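Local coordinates for VIN1 (Oscarella pearsei, PDB 6BFI), which binds actin filaments and, as a sponge member of the vinculin/alpha-catenin family, may play a role in cell-cell adhesion, at residues L368-V372 with E422-S426; S496-K501 with V609-E614; N616-P620 with C818-R822. One frame throughout, in Å; residues are numbered along the deposited sequence.

Interaction 1 of 3, residues L368-V372 with E422-S426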
# COMPACT_ATOMS: atom_id res chain seq x y z
N LEU A 368 -3.92 2.91 21.19
CA LEU A 368 -2.98 2.26 20.29
C LEU A 368 -1.54 2.63 20.62
O LEU A 368 -0.65 1.77 20.65
CB LEU A 368 -3.31 2.61 18.84
CG LEU A 368 -4.21 1.60 18.11
CD1 LEU A 368 -5.56 1.47 18.82
CD2 LEU A 368 -4.40 2.00 16.66
N ALA A 369 -1.29 3.92 20.89
CA ALA A 369 0.05 4.33 21.29
C ALA A 369 0.48 3.66 22.59
O ALA A 369 1.67 3.42 22.80
CB ALA A 369 0.11 5.85 21.43
N GLU A 370 -0.48 3.34 23.47
CA GLU A 370 -0.14 2.66 24.71
C GLU A 370 0.22 1.20 24.45
O GLU A 370 1.19 0.68 25.01
CB GLU A 370 -1.30 2.76 25.70
CG GLU A 370 -0.88 2.66 27.15
CD GLU A 370 -2.07 2.56 28.10
OE1 GLU A 370 -3.11 2.00 27.69
OE2 GLU A 370 -1.95 3.03 29.25
N ARG A 371 -0.56 0.52 23.59
CA ARG A 371 -0.20 -0.84 23.19
C ARG A 371 1.20 -0.88 22.59
O ARG A 371 1.98 -1.78 22.89
CB ARG A 371 -1.22 -1.38 22.19
CG ARG A 371 -2.42 -2.07 22.83
CD ARG A 371 -2.05 -3.44 23.38
NE ARG A 371 -1.66 -4.37 22.33
CZ ARG A 371 -2.51 -5.16 21.67
NH1 ARG A 371 -3.80 -5.13 21.96
NH2 ARG A 371 -2.06 -5.98 20.72
N VAL A 372 1.53 0.10 21.74
CA VAL A 372 2.87 0.13 21.16
C VAL A 372 3.92 0.38 22.24
O VAL A 372 4.97 -0.26 22.26
CB VAL A 372 2.94 1.17 20.04
CG1 VAL A 372 4.36 1.32 19.53
CG2 VAL A 372 2.01 0.77 18.91
N GLU A 422 -1.27 -5.80 13.85
CA GLU A 422 -2.59 -5.97 13.25
C GLU A 422 -3.58 -4.94 13.79
O GLU A 422 -4.40 -4.40 13.03
CB GLU A 422 -3.11 -7.39 13.49
CG GLU A 422 -4.54 -7.61 13.05
CD GLU A 422 -4.74 -7.39 11.56
OE1 GLU A 422 -3.87 -7.82 10.77
OE2 GLU A 422 -5.75 -6.76 11.17
N LEU A 423 -3.53 -4.66 15.09
CA LEU A 423 -4.42 -3.66 15.67
C LEU A 423 -4.16 -2.29 15.07
O LEU A 423 -5.10 -1.57 14.70
CB LEU A 423 -4.25 -3.62 17.19
CG LEU A 423 -5.05 -2.52 17.91
CD1 LEU A 423 -6.55 -2.75 17.74
CD2 LEU A 423 -4.69 -2.45 19.38
N VAL A 424 -2.89 -1.90 14.97
CA VAL A 424 -2.55 -0.61 14.37
C VAL A 424 -3.03 -0.56 12.93
O VAL A 424 -3.57 0.46 12.47
CB VAL A 424 -1.03 -0.37 14.47
CG1 VAL A 424 -0.59 0.72 13.51
CG2 VAL A 424 -0.66 -0.00 15.90
N ALA A 425 -2.85 -1.65 12.18
CA ALA A 425 -3.29 -1.68 10.80
C ALA A 425 -4.81 -1.59 10.68
O ALA A 425 -5.33 -1.09 9.68
CB ALA A 425 -2.79 -2.96 10.11
N SER A 426 -5.54 -2.05 11.70
CA SER A 426 -6.99 -2.05 11.64
C SER A 426 -7.63 -0.80 12.22
O SER A 426 -8.79 -0.51 11.89
CB SER A 426 -7.55 -3.27 12.37
OG SER A 426 -7.34 -4.46 11.63
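L368 pushes its two methyls against two successive residues of the facing helix: CD1 lies 4.1 Å from CD2 of L423, and CD2 rests 3.9 Å from CA of V424, with CG2 of V424 at 4.3 Å from the same L368 CD2. The backbones come closest at this pair, the CA atoms of L368 and V424 being 6.6 Å apart. One turn on, V372 meets the same V424 methyl, CG2 to CG2 at 4.1 Å, so V424 touches both L368 and V372, four residues apart. L423, whose CA-to-CB bond points toward 368-372, also carries the guanidinium of R371 over its CD2 methyl, with R371 NH1 3.8 Å from L423 CD2. The charge of R371 is met outside the two segments, by a salt bridge to D375 and hydrogen bonds to T420 and to the backbone oxygen of L308, which lets an arginine lie buried beside leucine. No hydrogen bond joins the segments; the contact, 249 Å² in all, is mainly apolar, with the guanidinium of R371 laid over L423. The local axes approach to 10.4 Å and run at 159°, nearly antiparallel, a spacing consistent with branched side chains meeting between the helices. Residues of helices 289-306, 466-493 and 496-519 close round the same cluster: V305 covers L368, V493 reaches V424, and F499 packs on V372. Near-antiparallel long helices with leucine and valine between them and further helices packed around are characteristic of the helical-bundle architecture of the vinculin family.

Interaction 2 of 3, residues S496-K501 with V609-E614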
# COMPACT_ATOMS: atom_id res chain seq x y z
N SER A 496 2.54 10.19 17.17
CA SER A 496 3.79 10.24 17.92
C SER A 496 3.64 11.05 19.20
O SER A 496 4.26 10.71 20.22
CB SER A 496 4.90 10.81 17.05
OG SER A 496 5.16 9.94 15.96
N LEU A 497 2.85 12.12 19.17
CA LEU A 497 2.65 12.93 20.38
C LEU A 497 2.04 12.09 21.49
O LEU A 497 2.42 12.22 22.66
CB LEU A 497 1.77 14.14 20.06
CG LEU A 497 1.34 15.01 21.24
CD1 LEU A 497 2.54 15.47 22.06
CD2 LEU A 497 0.55 16.21 20.74
N GLU A 498 1.08 11.23 21.15
CA GLU A 498 0.50 10.34 22.16
C GLU A 498 1.54 9.37 22.69
O GLU A 498 1.56 9.07 23.90
CB GLU A 498 -0.70 9.59 21.58
CG GLU A 498 -1.92 10.46 21.33
CD GLU A 498 -2.50 11.05 22.61
OE1 GLU A 498 -2.16 10.58 23.71
OE2 GLU A 498 -3.30 12.00 22.51
N PHE A 499 2.42 8.86 21.82
CA PHE A 499 3.50 7.99 22.28
C PHE A 499 4.41 8.73 23.26
O PHE A 499 4.84 8.16 24.27
CB PHE A 499 4.31 7.46 21.10
CG PHE A 499 5.34 6.42 21.47
CD1 PHE A 499 6.60 6.80 21.90
CD2 PHE A 499 5.04 5.07 21.38
CE1 PHE A 499 7.54 5.85 22.25
CE2 PHE A 499 5.98 4.11 21.73
CZ PHE A 499 7.23 4.50 22.16
N MET A 500 4.70 10.00 22.98
CA MET A 500 5.57 10.77 23.87
C MET A 500 4.89 11.08 25.20
O MET A 500 5.55 11.11 26.24
CB MET A 500 6.01 12.06 23.19
CG MET A 500 6.83 11.85 21.92
SD MET A 500 8.20 10.69 22.17
CE MET A 500 8.89 10.61 20.52
N LYS A 501 3.57 11.30 25.19
CA LYS A 501 2.86 11.52 26.44
C LYS A 501 2.81 10.25 27.28
O LYS A 501 3.19 10.26 28.46
CB LYS A 501 1.44 12.02 26.17
CG LYS A 501 1.35 13.49 25.75
CD LYS A 501 -0.09 13.90 25.48
CE LYS A 501 -0.21 15.39 25.20
NZ LYS A 501 -1.59 15.78 24.82
N VAL A 609 11.82 16.18 24.37
CA VAL A 609 11.37 15.63 23.09
C VAL A 609 9.86 15.80 22.94
O VAL A 609 9.36 16.23 21.89
CB VAL A 609 11.79 14.16 22.96
CG1 VAL A 609 11.40 13.61 21.60
CG2 VAL A 609 13.29 14.01 23.20
N ARG A 610 9.12 15.47 24.01
CA ARG A 610 7.68 15.67 24.01
C ARG A 610 7.31 17.12 23.77
O ARG A 610 6.28 17.41 23.15
CB ARG A 610 7.08 15.18 25.33
CG ARG A 610 5.57 15.10 25.37
CD ARG A 610 4.93 16.34 25.99
NE ARG A 610 5.35 16.55 27.38
CZ ARG A 610 6.11 17.56 27.78
NH1 ARG A 610 6.53 18.47 26.91
NH2 ARG A 610 6.46 17.66 29.06
N SER A 611 8.14 18.06 24.24
CA SER A 611 7.85 19.47 24.04
C SER A 611 8.07 19.88 22.59
O SER A 611 7.31 20.69 22.05
CB SER A 611 8.70 20.33 24.97
OG SER A 611 8.61 21.70 24.60
N VAL A 612 9.11 19.35 21.95
CA VAL A 612 9.35 19.67 20.54
C VAL A 612 8.21 19.14 19.68
O VAL A 612 7.62 19.87 18.86
CB VAL A 612 10.71 19.12 20.08
CG1 VAL A 612 10.89 19.33 18.59
CG2 VAL A 612 11.84 19.78 20.85
N ILE A 613 7.86 17.86 19.86
CA ILE A 613 6.76 17.29 19.09
C ILE A 613 5.45 18.02 19.39
O ILE A 613 4.64 18.28 18.50
CB ILE A 613 6.65 15.78 19.36
CG1 ILE A 613 7.85 15.06 18.74
CG2 ILE A 613 5.33 15.23 18.82
CD1 ILE A 613 7.74 13.55 18.78
N GLU A 614 5.25 18.40 20.66
CA GLU A 614 4.03 19.09 21.05
C GLU A 614 3.92 20.46 20.40
O GLU A 614 2.85 20.85 19.92
CB GLU A 614 3.98 19.21 22.58
CG GLU A 614 2.58 19.23 23.17
CD GLU A 614 2.60 19.23 24.69
OE1 GLU A 614 3.46 19.92 25.28
OE2 GLU A 614 1.76 18.54 25.30
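V609 begins the contact, its CG1 lying 4.1 Å from CE of M500. R610 follows with the aliphatic part of its side chain: CG sits 3.8 Å from CB of M500, where the two CA atoms are 5.3 Å apart, while the guanidinium reaches on to a salt bridge with E504. I613, one turn after V609, fills the middle. Its CD1 touches CE of M500 at 3.6 Å and its CG2 lies 3.9 Å from CB of L497, so the methionine methyl touches both V609 and I613, which lie on the same side of it. E614 ends the run with its CG 3.9 Å from CD1 of L497; its OE2 stays 4.4 Å from NZ of K501, too far for a salt bridge. The local axes are 9.4 Å apart and antiparallel at 155°, and no hydrogen bond crosses. Both helices have further neighbours: helix 524-550 packs on M500 through V541 and V544, helix 555-569 covers V609 through L561 and A564, and helix 344-375 lies against E498 and F499.

Interaction 3 of 3, residues N616-P620 with C818-R822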
# COMPACT_ATOMS: atom_id res chain seq x y z
N ASN A 616 5.31 21.31 17.61
CA ASN A 616 5.12 21.15 16.17
C ASN A 616 3.75 20.58 15.82
O ASN A 616 3.46 20.38 14.63
CB ASN A 616 6.21 20.26 15.58
CG ASN A 616 6.33 20.38 14.07
OD1 ASN A 616 5.87 19.52 13.32
ND2 ASN A 616 6.94 21.47 13.61
N TRP A 617 2.89 20.34 16.80
CA TRP A 617 1.61 19.68 16.54
C TRP A 617 0.63 20.64 15.86
O TRP A 617 0.54 21.82 16.21
CB TRP A 617 1.01 19.15 17.84
CG TRP A 617 -0.19 18.27 17.63
CD1 TRP A 617 -0.19 16.94 17.35
CD2 TRP A 617 -1.57 18.67 17.70
NE1 TRP A 617 -1.48 16.47 17.24
CE2 TRP A 617 -2.34 17.52 17.45
CE3 TRP A 617 -2.22 19.88 17.95
CZ2 TRP A 617 -3.74 17.54 17.45
CZ3 TRP A 617 -3.61 19.90 17.94
CH2 TRP A 617 -4.35 18.74 17.69
N VAL A 618 -0.10 20.11 14.89
CA VAL A 618 -1.11 20.86 14.14
C VAL A 618 -2.38 20.03 14.12
O VAL A 618 -2.31 18.80 13.95
CB VAL A 618 -0.61 21.19 12.72
CG1 VAL A 618 -1.75 21.69 11.84
CG2 VAL A 618 0.52 22.20 12.77
N PRO A 619 -3.56 20.63 14.31
CA PRO A 619 -4.81 19.87 14.20
C PRO A 619 -4.90 19.16 12.87
O PRO A 619 -4.69 19.78 11.81
CB PRO A 619 -5.90 20.95 14.34
CG PRO A 619 -5.18 22.26 14.15
CD PRO A 619 -3.80 22.03 14.67
N PRO A 620 -5.18 17.85 12.87
CA PRO A 620 -5.17 17.08 11.62
C PRO A 620 -6.15 17.61 10.58
O PRO A 620 -5.74 18.25 9.60
CB PRO A 620 -5.57 15.67 12.08
CG PRO A 620 -5.22 15.62 13.53
CD PRO A 620 -5.47 17.01 14.04
N CYS A 818 -2.61 18.91 2.08
CA CYS A 818 -2.69 20.35 2.31
C CYS A 818 -2.72 20.72 3.79
O CYS A 818 -3.08 21.86 4.12
CB CYS A 818 -3.93 20.93 1.61
SG CYS A 818 -3.83 20.93 -0.20
N ILE A 819 -2.36 19.81 4.69
CA ILE A 819 -2.39 20.10 6.12
C ILE A 819 -1.09 20.73 6.60
O ILE A 819 -1.10 21.67 7.39
CB ILE A 819 -2.72 18.81 6.90
CG1 ILE A 819 -4.10 18.29 6.50
CG2 ILE A 819 -2.67 19.07 8.40
CD1 ILE A 819 -4.40 16.90 7.03
N ARG A 820 0.05 20.23 6.12
CA ARG A 820 1.37 20.75 6.50
C ARG A 820 2.08 21.22 5.24
O ARG A 820 2.98 20.55 4.72
CB ARG A 820 2.19 19.69 7.25
CG ARG A 820 1.70 19.40 8.66
CD ARG A 820 2.68 18.49 9.39
NE ARG A 820 2.26 18.24 10.77
CZ ARG A 820 2.57 19.03 11.80
NH1 ARG A 820 3.29 20.12 11.61
NH2 ARG A 820 2.14 18.72 13.02
N LEU A 821 1.67 22.38 4.74
CA LEU A 821 2.29 23.00 3.58
C LEU A 821 3.34 24.02 4.00
O LEU A 821 3.27 24.58 5.10
CB LEU A 821 1.24 23.68 2.70
CG LEU A 821 0.25 22.78 1.96
CD1 LEU A 821 -0.74 23.62 1.16
CD2 LEU A 821 0.98 21.80 1.06
N ARG A 822 4.30 24.25 3.12
CA ARG A 822 5.28 25.29 3.36
C ARG A 822 4.60 26.66 3.37
O ARG A 822 3.69 26.90 2.57
CB ARG A 822 6.37 25.25 2.29
CG ARG A 822 7.15 23.94 2.27
CD ARG A 822 7.47 23.50 0.85
NE ARG A 822 8.37 24.43 0.16
CZ ARG A 822 8.79 24.26 -1.09
NH1 ARG A 822 8.40 23.21 -1.79
NH2 ARG A 822 9.60 25.16 -1.63
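R820 has the most surface covered, 89 Å², and stretches its side chain to the backbone just beyond helix 589-615. There its guanidinium grips one carbonyl: NH2 donates to O of N616 at 2.7 Å, and NH1 makes a weak bond to the same N616 O at 3.0 Å. V618 lies over a face of this guanidinium, CG2 at 3.7 Å from R820 NH1. I819, with 60 Å² covered, has its CA-to-CB bond pointing toward segment 616-620; its CD1 comes within 3.2 Å of O of P620, and its CG2 is 4.4 Å from CG1 of V618. V618 thus touches both residues, its methyls divided between the arginine and the isoleucine. The contact joins the start of the linker after helix 589-615 to the chain leaving helix 786-817, where the backbone of R820 is also hydrogen-bonded to M748. Within these two segments R820 is met by a main-chain oxygen rather than an acid, through one good and one weak charge-assisted hydrogen bond edged by apolar contact at the surface.

Interactions 1 and 2 are buried, near-antiparallel helix pairs without a hydrogen bond across them, whereas interaction 3 joins two surface loops through arginine-to-carbonyl hydrogen bonds. The first two are neighbours, centres 17 Å apart: A369 of helix 344-375 packs its CB 3.8 Å from CB of E498, and V372 CG1 lies 3.9 Å from CE2 of F499. Helix 496-519 therefore meets helix 344-375 as well as helix 589-615. That last helix runs straight into the loop of interaction 3, whose W617 touches interaction 2, CD1 lying 3.5 Å from CD2 of L497. Interactions 1 and 3 do not meet, their nearest atoms staying about 12 Å apart.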